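Local coordinates for protein aminoglycoside 3'-phosphotransferase AphA1-IAB (PDB 4FEU) that probably transfers the gamma-phosphate of ATP to the 3'-hydroxyl of kanamycin and related aminoglycosides, giving resistance to these antibiotics, at residues 40-45 against 53-58; 84-89 against 98-103. All coordinates share one frame; numbering follows the deposited sequence. Where two conformers were deposited one is given.

How the contacts relate
Contact 1 comes first along the chain and closes before contact 2 opens, so two successive beta hairpins are joined in series, with helix 62-76 between them. Both belong to one antiparallel sheet of five strands, ordered 28-31, 40-45, 53-59, 94-100 and 85-90, which corresponds to the N-terminal lobe of the kinase-like fold. Their centres lie about 9 Å apart. Strands 53-59 and 94-100 are neighbours, linked by a probable hydrogen bond from Thr99 N to Phe54 O of 2.8 Å. Both contacts touch the anthrapyrazolone inhibitor: Phe54 lies over one face, Thr99 near it, and Ile102 is hydrogen-bonded to its pyrazole.

Contact 1. Residues 40-45 against 53-58; sequences TIYRLY and LFLKHG. With 537 (2,6-dihydroanthra/1,9-cd/pyrazol-6-one), chain H.
Thr40, Tyr42 and Leu44 pair with His57, Leu55 and Leu53 as hydrogen-bonded pairs of an antiparallel hairpin, alternating with the non-hydrogen-bonded pairs Ile41-Lys56 and Arg43-Phe54. Two N-H...O bonds close each such pair of the first kind; the straightest, Tyr42 N to Leu55 O, measures 2.8 Å, with 170° at the hydrogen. CA-H...O contacts fill in between these bonds, as at Phe54 CA and Tyr42 O, 3.3 Å apart.

Apolar packing falls on both faces. On the ligand side, Ile41 CG2 touches Phe54 CD1 at 3.7 Å, while Arg43 CG reaches CE1 of the same ring at 3.6 Å. With CG anti to the backbone N (chi1 -166°), Arg43 lays its chain against that ring, guanidinium and ring planes 57° apart. The Phe54 ring carries the inhibitor over one face, C4 lying 3.5 Å above its centre. Ile41 also runs alongside Lys56, CD1 to CE 3.9 Å. On the other face Leu44 CD1 meets Leu55 CB at 3.9 Å.

Arg43 NH2 forms a salt bridge with Glu52. Lys56 makes a long, weak ion pair with Glu69 of helix 62-76, resembling the kinase-fold pair of strand lysine and helix glutamate. Strand 28-31 flanks 40-45, and 94-100 flanks 53-58.

Contact 2. Residues 84-89 against 98-103; sequences TIKHFI and LTTAIP. With 537 (2,6-dihydroanthra/1,9-cd/pyrazol-6-one), chain H.
At the flat carbonyl group of Leu98, two backbone donors reach the O atom, Lys86 N at 2.9 Å and His87 N at 3.3 Å, tilted by 24° and 27° to the same side of its plane. The other flat group, the inhibitor, turns its pyrazole nitrogens to the backbone of Ile102. One residue facing two defines a classic beta bulge, here on the outer strand 85-89 of the N-lobe sheet. Its evidence is the register: Ile85 pairs with Thr99, but His87 pairs with Leu98, a shift of one residue. The pairing is completed by Leu98 N, which donates to His87 O at 2.9 Å.

The doubled residues also share the Leu98 side chain. Its CD2 methyl touches Lys86 CB and His87 CB, the former at 4.1 Å. The Leu98 side chain also touches Leu55 of strand 53-59 and Leu24.

Beyond the bulge the ladder changes character. Thr100 N donates to Thr84 O at 3.1 Å, yet in the conformer described Thr84 N donates to a side chain, Thr100 OG1, at 3.2 Å. The hydroxyl lies between the Thr100 backbone N and carbonyl carbon (chi1 63°), and from there it meets the N-H of Thr84. The backbone carbonyl of Thr100 is not used in this pairing.

The inhibitor lies in what is consistent with the adenine site. Before the linker of the kinase-like fold, Thr99 OG1 lies near ring carbon C1. In the linker, Ile102 pairs with the pyrazole in the manner of a kinase hinge: its N donates to N23 at 3.1 Å, while inhibitor N24 donates to Ile102 O at 2.9 Å.

Contact 1. Residues 40-45 against 53-58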
loop_
_atom_site.group_PDB
_atom_site.type_symbol
_atom_site.label_atom_id
_atom_site.label_comp_id
_atom_site.label_asym_id
_atom_site.label_seq_id
_atom_site.Cartn_x
_atom_site.Cartn_y
_atom_site.Cartn_z
ATOM N N THR A 40 -4.973 -6.481 -13.629
ATOM C CA THR A 40 -6.374 -6.256 -13.938
ATOM C C THR A 40 -7.145 -6.652 -12.687
ATOM O O THR A 40 -6.920 -7.736 -12.145
ATOM C CB THR A 40 -6.841 -6.987 -15.195
ATOM O OG1 THR A 40 -6.010 -6.591 -16.285
ATOM C CG2 THR A 40 -8.295 -6.654 -15.546
ATOM N N ILE A 41 -7.976 -5.730 -12.188
ATOM C CA ILE A 41 -8.812 -5.949 -11.016
ATOM C C ILE A 41 -10.257 -6.015 -11.480
ATOM O O ILE A 41 -10.744 -5.099 -12.137
ATOM C CB ILE A 41 -8.595 -4.885 -9.901
ATOM C CG1 ILE A 41 -7.098 -4.832 -9.442
ATOM C CG2 ILE A 41 -9.540 -5.135 -8.719
ATOM C CD1 ILE A 41 -6.687 -3.619 -8.574
ATOM N N TYR A 42 -10.919 -7.124 -11.167
ATOM C CA TYR A 42 -12.341 -7.326 -11.431
ATOM C C TYR A 42 -13.063 -7.327 -10.093
ATOM O O TYR A 42 -12.565 -7.921 -9.135
ATOM C CB TYR A 42 -12.602 -8.657 -12.147
ATOM C CG TYR A 42 -11.982 -8.750 -13.518
ATOM C CD1 TYR A 42 -12.561 -8.115 -14.611
ATOM C CD2 TYR A 42 -10.838 -9.512 -13.735
ATOM C CE1 TYR A 42 -11.992 -8.200 -15.880
ATOM C CE2 TYR A 42 -10.272 -9.620 -15.002
ATOM C CZ TYR A 42 -10.851 -8.961 -16.075
ATOM O OH TYR A 42 -10.281 -9.058 -17.322
ATOM N N ARG A 43 -14.211 -6.623 -10.021
ATOM C CA ARG A 43 -15.093 -6.601 -8.857
ATOM C C ARG A 43 -16.251 -7.540 -9.195
ATOM O O ARG A 43 -16.795 -7.475 -10.300
ATOM C CB ARG A 43 -15.582 -5.186 -8.518
ATOM C CG ARG A 43 -16.213 -5.082 -7.116
ATOM C CD ARG A 43 -16.673 -3.677 -6.768
ATOM N NE ARG A 43 -17.576 -3.116 -7.782
ATOM C CZ ARG A 43 -18.909 -3.124 -7.725
ATOM N NH1 ARG A 43 -19.623 -2.595 -8.709
ATOM N NH2 ARG A 43 -19.536 -3.655 -6.684
ATOM N N LEU A 44 -16.570 -8.462 -8.269
ATOM C CA LEU A 44 -17.615 -9.461 -8.443
ATOM C C LEU A 44 -18.692 -9.183 -7.451
ATOM O O LEU A 44 -18.469 -9.214 -6.241
ATOM C CB LEU A 44 -17.048 -10.886 -8.350
ATOM C CG LEU A 44 -16.244 -11.312 -9.598
ATOM C CD1 LEU A 44 -14.741 -11.051 -9.446
ATOM C CD2 LEU A 44 -16.506 -12.728 -9.957
ATOM N N TYR A 45 -19.858 -8.809 -7.976
ATOM C CA TYR A 45 -20.980 -8.361 -7.175
ATOM C C TYR A 45 -22.301 -8.921 -7.710
ATOM O O TYR A 45 -22.298 -9.709 -8.655
ATOM C CB TYR A 45 -20.985 -6.809 -7.195
ATOM C CG TYR A 45 -21.280 -6.206 -8.557
ATOM C CD1 TYR A 45 -20.276 -6.065 -9.513
ATOM C CD2 TYR A 45 -22.562 -5.765 -8.886
ATOM C CE1 TYR A 45 -20.543 -5.515 -10.766
ATOM C CE2 TYR A 45 -22.839 -5.210 -10.133
ATOM C CZ TYR A 45 -21.827 -5.083 -11.070
ATOM O OH TYR A 45 -22.095 -4.533 -12.304
ATOM N N LEU A 53 -16.560 -10.115 -4.190
ATOM C CA LEU A 53 -15.231 -10.692 -4.365
ATOM C C LEU A 53 -14.412 -9.813 -5.293
ATOM O O LEU A 53 -14.981 -9.039 -6.072
ATOM C CB LEU A 53 -15.256 -12.139 -4.906
ATOM C CG LEU A 53 -16.139 -13.201 -4.209
ATOM C CD1 LEU A 53 -16.068 -14.535 -4.954
ATOM C CD2 LEU A 53 -15.747 -13.432 -2.761
ATOM N N PHE A 54 -13.073 -9.933 -5.210
ATOM C CA PHE A 54 -12.154 -9.270 -6.123
ATOM C C PHE A 54 -11.294 -10.317 -6.776
ATOM O O PHE A 54 -10.900 -11.280 -6.127
ATOM C CB PHE A 54 -11.291 -8.188 -5.437
ATOM C CG PHE A 54 -12.014 -6.881 -5.222
ATOM C CD1 PHE A 54 -12.127 -5.954 -6.247
ATOM C CD2 PHE A 54 -12.618 -6.592 -4.003
ATOM C CE1 PHE A 54 -12.816 -4.746 -6.050
ATOM C CE2 PHE A 54 -13.304 -5.385 -3.808
ATOM C CZ PHE A 54 -13.398 -4.469 -4.832
ATOM N N LEU A 55 -11.049 -10.165 -8.072
ATOM C CA LEU A 55 -10.175 -11.050 -8.842
ATOM C C LEU A 55 -9.112 -10.179 -9.487
ATOM O O LEU A 55 -9.432 -9.247 -10.218
ATOM C CB LEU A 55 -10.953 -11.894 -9.889
ATOM C CG LEU A 55 -10.140 -12.851 -10.824
ATOM C CD1 LEU A 55 -9.399 -13.949 -10.051
ATOM C CD2 LEU A 55 -11.026 -13.487 -11.898
ATOM N N LYS A 56 -7.861 -10.407 -9.107
ATOM C CA LYS A 56 -6.690 -9.738 -9.655
ATOM C C LYS A 56 -6.067 -10.683 -10.704
ATOM O O LYS A 56 -5.962 -11.886 -10.457
ATOM C CB LYS A 56 -5.666 -9.471 -8.556
ATOM C CG LYS A 56 -5.843 -8.176 -7.815
ATOM C CD LYS A 56 -4.465 -7.610 -7.488
ATOM C CE LYS A 56 -4.521 -6.268 -6.794
ATOM N NZ LYS A 56 -3.414 -5.369 -7.252
ATOM N N HIS A 57 -5.720 -10.159 -11.890
ATOM C CA HIS A 57 -5.081 -10.949 -12.941
ATOM C C HIS A 57 -3.818 -10.251 -13.375
ATOM O O HIS A 57 -3.840 -9.065 -13.696
ATOM C CB HIS A 57 -6.015 -11.208 -14.142
ATOM C CG HIS A 57 -5.365 -11.941 -15.295
ATOM N ND1 HIS A 57 -5.665 -11.630 -16.614
ATOM C CD2 HIS A 57 -4.444 -12.936 -15.289
ATOM C CE1 HIS A 57 -4.928 -12.441 -17.355
ATOM N NE2 HIS A 57 -4.173 -13.238 -16.607
ATOM N N GLY A 58 -2.725 -10.985 -13.343
ATOM C CA GLY A 58 -1.419 -10.512 -13.770
ATOM C C GLY A 58 -0.896 -11.348 -14.917
ATOM O O GLY A 58 -0.863 -12.575 -14.827
HETATM C C1 537 H . -9.268 -7.299 -2.310
HETATM C C2 537 H . -10.092 -6.433 -1.590
HETATM C C3 537 H . -10.281 -5.134 -2.054
HETATM C C4 537 H . -9.678 -4.728 -3.272
HETATM C C5 537 H . -8.798 -5.583 -3.947
HETATM C C6 537 H . -8.608 -6.875 -3.468
HETATM C C11 537 H . -11.307 -3.000 -1.919
HETATM C C12 537 H . -12.186 -2.297 -1.137
HETATM C C13 537 H . -12.472 -0.972 -1.496
HETATM C C14 537 H . -11.867 -0.455 -2.657
HETATM C C15 537 H . -10.982 -1.228 -3.442
HETATM C C16 537 H . -10.740 -2.558 -3.099
HETATM C C20 537 H . -9.923 -3.452 -3.810
HETATM C C21 537 H . -11.132 -4.248 -1.376
HETATM O O22 537 H . -9.338 -3.112 -4.842
HETATM N N23 537 H . -11.911 -4.241 -0.284
HETATM N N24 537 H . -12.524 -3.152 -0.161
#

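Contact 2. Residues 84-89 against 98-103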
loop_
_atom_site.group_PDB
_atom_site.type_symbol
_atom_site.label_atom_id
_atom_site.label_comp_id
_atom_site.label_asym_id
_atom_site.label_seq_id
_atom_site.Cartn_x
_atom_site.Cartn_y
_atom_site.Cartn_z
ATOM N N THR A 84 -9.514 -12.417 2.454
ATOM C CA THR A 84 -9.294 -13.873 2.498
ATOM C C THR A 84 -8.996 -14.423 1.085
ATOM O O THR A 84 -9.700 -14.051 0.150
ATOM C CB THR A 84 -10.576 -14.545 3.086
ATOM O OG1 THR A 84 -10.786 -14.093 4.423
ATOM C CG2 THR A 84 -10.535 -16.081 3.056
ATOM N N ILE A 85 -7.999 -15.337 0.939
ATOM C CA ILE A 85 -7.697 -15.988 -0.352
ATOM C C ILE A 85 -8.693 -17.147 -0.598
ATOM O O ILE A 85 -8.647 -18.170 0.082
ATOM C CB ILE A 85 -6.217 -16.478 -0.435
ATOM C CG1 ILE A 85 -5.236 -15.298 -0.315
ATOM C CG2 ILE A 85 -5.952 -17.312 -1.719
ATOM C CD1 ILE A 85 -3.836 -15.686 0.210
ATOM N N LYS A 86 -9.581 -16.975 -1.563
ATOM C CA LYS A 86 -10.555 -17.979 -1.962
ATOM C C LYS A 86 -9.902 -18.958 -2.959
ATOM O O LYS A 86 -10.033 -20.169 -2.829
ATOM C CB LYS A 86 -11.757 -17.297 -2.615
ATOM C CG LYS A 86 -12.916 -17.031 -1.683
ATOM C CD LYS A 86 -14.198 -16.879 -2.488
ATOM C CE LYS A 86 -15.109 -18.088 -2.418
ATOM N NZ LYS A 86 -16.203 -17.899 -1.425
ATOM N N HIS A 87 -9.186 -18.429 -3.940
ATOM C CA HIS A 87 -8.545 -19.234 -4.974
ATOM C C HIS A 87 -7.366 -18.464 -5.569
ATOM O O HIS A 87 -7.441 -17.253 -5.758
ATOM C CB HIS A 87 -9.566 -19.522 -6.093
ATOM C CG HIS A 87 -9.527 -20.918 -6.638
ATOM N ND1 HIS A 87 -8.414 -21.405 -7.314
ATOM C CD2 HIS A 87 -10.500 -21.857 -6.666
ATOM C CE1 HIS A 87 -8.734 -22.629 -7.692
ATOM N NE2 HIS A 87 -9.977 -22.945 -7.327
ATOM N N PHE A 88 -6.281 -19.171 -5.853
ATOM C CA PHE A 88 -5.107 -18.619 -6.518
ATOM C C PHE A 88 -4.588 -19.631 -7.545
ATOM O O PHE A 88 -4.401 -20.801 -7.210
ATOM C CB PHE A 88 -4.007 -18.182 -5.529
ATOM C CG PHE A 88 -2.754 -17.694 -6.227
ATOM C CD1 PHE A 88 -2.663 -16.382 -6.699
ATOM C CD2 PHE A 88 -1.678 -18.558 -6.454
ATOM C CE1 PHE A 88 -1.500 -15.927 -7.344
ATOM C CE2 PHE A 88 -0.520 -18.101 -7.104
ATOM C CZ PHE A 88 -0.442 -16.787 -7.546
ATOM N N ILE A 89 -4.360 -19.173 -8.791
ATOM C CA ILE A 89 -3.823 -19.995 -9.891
ATOM C C ILE A 89 -2.561 -19.325 -10.483
ATOM O O ILE A 89 -2.563 -18.126 -10.780
ATOM C CB ILE A 89 -4.895 -20.251 -11.008
ATOM C CG1 ILE A 89 -6.075 -21.111 -10.503
ATOM C CG2 ILE A 89 -4.264 -20.853 -12.298
ATOM C CD1 ILE A 89 -7.431 -20.945 -11.424
ATOM N N LEU A 98 -8.147 -14.572 -6.479
ATOM C CA LEU A 98 -9.537 -14.405 -6.059
ATOM C C LEU A 98 -9.614 -14.254 -4.545
ATOM O O LEU A 98 -9.170 -15.149 -3.809
ATOM C CB LEU A 98 -10.401 -15.588 -6.528
ATOM C CG LEU A 98 -11.901 -15.440 -6.265
ATOM C CD1 LEU A 98 -12.485 -14.244 -7.019
ATOM C CD2 LEU A 98 -12.651 -16.760 -6.536
ATOM N N THR A 99 -10.154 -13.110 -4.083
ATOM C CA THR A 99 -10.235 -12.805 -2.654
ATOM C C THR A 99 -11.591 -12.260 -2.287
ATOM O O THR A 99 -12.313 -11.814 -3.162
ATOM C CB THR A 99 -9.145 -11.756 -2.252
ATOM O OG1 THR A 99 -9.428 -10.507 -2.888
ATOM C CG2 THR A 99 -7.703 -12.215 -2.549
ATOM N N THR A 100 -11.925 -12.237 -0.995
ATOM C CA THR A 100 -13.161 -11.609 -0.541
ATOM C C THR A 100 -12.888 -10.090 -0.420
ATOM O O THR A 100 -11.741 -9.686 -0.258
ATOM C CB THR A 100 -13.551 -12.120 0.836
ATOM O OG1 THR A 100 -12.528 -11.741 1.767
ATOM C CG2 THR A 100 -13.835 -13.612 0.853
ATOM N N ALA A 101 -13.934 -9.258 -0.475
ATOM C CA ALA A 101 -13.767 -7.830 -0.300
ATOM C C ALA A 101 -13.848 -7.454 1.184
ATOM O O ALA A 101 -14.496 -8.142 1.971
ATOM C CB ALA A 101 -14.853 -7.103 -1.060
ATOM N N ILE A 102 -13.218 -6.339 1.553
ATOM C CA ILE A 102 -13.315 -5.773 2.888
ATOM C C ILE A 102 -14.449 -4.763 2.758
ATOM O O ILE A 102 -14.359 -3.858 1.924
ATOM C CB ILE A 102 -12.003 -5.128 3.399
ATOM C CG1 ILE A 102 -10.877 -6.183 3.564
ATOM C CG2 ILE A 102 -12.278 -4.411 4.738
ATOM C CD1 ILE A 102 -9.530 -5.589 4.136
ATOM N N PRO A 103 -15.571 -4.952 3.488
ATOM C CA PRO A 103 -16.714 -4.019 3.328
ATOM C C PRO A 103 -16.416 -2.585 3.775
ATOM O O PRO A 103 -15.609 -2.380 4.665
ATOM C CB PRO A 103 -17.817 -4.666 4.176
ATOM C CG PRO A 103 -17.083 -5.467 5.207
ATOM C CD PRO A 103 -15.859 -6.000 4.498
HETATM C C1 537 H . -9.268 -7.299 -2.310
HETATM C C2 537 H . -10.092 -6.433 -1.590
HETATM C C3 537 H . -10.281 -5.134 -2.054
HETATM C C4 537 H . -9.678 -4.728 -3.272
HETATM C C5 537 H . -8.798 -5.583 -3.947
HETATM C C6 537 H . -8.608 -6.875 -3.468
HETATM C C11 537 H . -11.307 -3.000 -1.919
HETATM C C12 537 H . -12.186 -2.297 -1.137
HETATM C C13 537 H . -12.472 -0.972 -1.496
HETATM C C14 537 H . -11.867 -0.455 -2.657
HETATM C C15 537 H . -10.982 -1.228 -3.442
HETATM C C16 537 H . -10.740 -2.558 -3.099
HETATM C C20 537 H . -9.923 -3.452 -3.810
HETATM C C21 537 H . -11.132 -4.248 -1.376
HETATM O O22 537 H . -9.338 -3.112 -4.842
HETATM N N23 537 H . -11.911 -4.241 -0.284
HETATM N N24 537 H . -12.524 -3.152 -0.161
#